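Local coordinates for protein cephalosporin acylase (Bacillus halodurans, PDB 2NLZ) that is probably an acylase of the gamma-glutamyltranspeptidase family of N-terminal nucleophile hydrolases, cleaving amide bonds such as those of acylated cephalosporins, at residues Ile515-Asp518 with Val523-Gly526. The protein carries 1 engineered substitution. Sequence-based numbering, arbitrary orientation.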
loop_
_atom_site.group_PDB
_atom_site.type_symbol
_atom_site.label_atom_id
_atom_site.label_comp_id
_atom_site.label_asym_id
_atom_site.label_seq_id
_atom_site.Cartn_x
_atom_site.Cartn_y
_atom_site.Cartn_z
ATOM N N ILE D 515 2.686 -10.202 26.221
ATOM C CA ILE D 515 4.027 -10.160 26.797
ATOM C C ILE D 515 4.637 -11.563 26.684
ATOM O O ILE D 515 4.072 -12.516 27.223
ATOM C CB ILE D 515 4.029 -9.711 28.282
ATOM C CG1 ILE D 515 3.456 -8.308 28.436
ATOM C CG2 ILE D 515 5.432 -9.683 28.820
ATOM C CD1 ILE D 515 3.316 -7.866 29.872
ATOM N N TRP D 516 5.760 -11.693 25.978
ATOM C CA TRP D 516 6.501 -12.956 25.956
ATOM C C TRP D 516 7.797 -12.879 26.760
ATOM O O TRP D 516 8.560 -11.920 26.649
ATOM C CB TRP D 516 6.834 -13.460 24.536
ATOM C CG TRP D 516 5.689 -13.737 23.565
ATOM C CD1 TRP D 516 5.713 -13.510 22.224
ATOM C CD2 TRP D 516 4.393 -14.298 23.852
ATOM N NE1 TRP D 516 4.518 -13.867 21.652
ATOM C CE2 TRP D 516 3.687 -14.359 22.624
ATOM C CE3 TRP D 516 3.759 -14.751 25.020
ATOM C CZ2 TRP D 516 2.370 -14.852 22.527
ATOM C CZ3 TRP D 516 2.440 -15.243 24.928
ATOM C CH2 TRP D 516 1.766 -15.291 23.688
ATOM N N ARG D 517 8.036 -13.906 27.568
ATOM C CA ARG D 517 9.283 -14.035 28.292
ATOM C C ARG D 517 10.151 -15.120 27.673
ATOM O O ARG D 517 9.720 -16.268 27.536
ATOM C CB ARG D 517 9.031 -14.388 29.750
ATOM C CG ARG D 517 10.279 -14.942 30.414
ATOM C CD ARG D 517 10.002 -15.797 31.636
ATOM N NE ARG D 517 10.352 -15.006 32.792
ATOM C CZ ARG D 517 11.446 -15.116 33.535
ATOM N NH1 ARG D 517 11.594 -14.249 34.522
ATOM N NH2 ARG D 517 12.358 -16.064 33.330
ATOM N N ASP D 518 11.375 -14.744 27.306
ATOM C CA ASP D 518 12.392 -15.695 26.867
ATOM C C ASP D 518 12.822 -16.550 28.063
ATOM O O ASP D 518 13.292 -16.010 29.061
ATOM C CB ASP D 518 13.588 -14.933 26.299
ATOM C CG ASP D 518 14.550 -15.827 25.547
ATOM O OD1 ASP D 518 14.699 -15.619 24.326
ATOM O OD2 ASP D 518 15.166 -16.720 26.172
ATOM N N VAL D 523 14.422 -12.021 29.342
ATOM C CA VAL D 523 14.011 -10.745 28.767
ATOM C C VAL D 523 12.537 -10.752 28.300
ATOM O O VAL D 523 12.071 -11.704 27.654
ATOM C CB VAL D 523 15.019 -10.255 27.665
ATOM C CG1 VAL D 523 14.980 -11.139 26.419
ATOM C CG2 VAL D 523 14.789 -8.792 27.308
ATOM N N LEU D 524 11.809 -9.695 28.665
ATOM C CA LEU D 524 10.389 -9.563 28.355
ATOM C C LEU D 524 10.170 -8.730 27.096
ATOM O O LEU D 524 10.714 -7.639 26.956
ATOM C CB LEU D 524 9.642 -8.913 29.524
ATOM C CG LEU D 524 9.749 -9.526 30.922
ATOM C CD1 LEU D 524 9.241 -8.527 31.964
ATOM C CD2 LEU D 524 9.001 -10.847 31.039
ATOM N N ALA D 525 9.354 -9.253 26.190
ATOM C CA ALA D 525 9.054 -8.577 24.936
ATOM C C ALA D 525 7.556 -8.348 24.800
ATOM O O ALA D 525 6.760 -9.291 24.825
ATOM C CB ALA D 525 9.588 -9.373 23.762
ATOM N N GLY D 526 7.181 -7.084 24.645
ATOM C CA GLY D 526 5.785 -6.711 24.658
ATOM C C GLY D 526 5.250 -6.113 23.382
ATOM O O GLY D 526 5.960 -5.417 22.641
#
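With CG of Leu524 set anti to its carbonyl carbon (chi1 -55°), the CD2 methyl reaches across to the next strand and meets CB of Arg517 at 3.8 Å. CB alone makes this touch; the first torsion of Arg517, with CG opposite the backbone N (chi1 162°), carries the rest of the chain on past the leucine. A partly exposed arginine can thus offer its apolar CB to Leu524 while its longer polar chain runs on beyond it. On the same face CG2 of Ile515 lies 4.3 Å from CB of Leu524, a loose apolar contact between two buried residues that suit the interior of the protein, and Gly526, facing Ile515, adds no side chain to it. Trp516 and Ala525 point to the other face as a hydrogen-bonded antiparallel pair: Trp516 N to Ala525 O and Ala525 N to Trp516 O are both 2.8 Å. The Ala525 methyl lies beside Trp516 O on the tryptophan's face, while the indole turns away from this strand. Toward the turn, Asp518 N donates to Val523 O at 3.1 Å, and Asp518 OD2 is hydrogen-bonded to Thr520 OG1 and Thr521 N. This beta hairpin is continued by strand 431-438 beside 512-517 and by strand 19-21 beside 524-528; Ile515 and Leu524 pack on strands 359-365 and 24-28, whereas Trp516 lies against Met452 and Thr455 of helix 444-457.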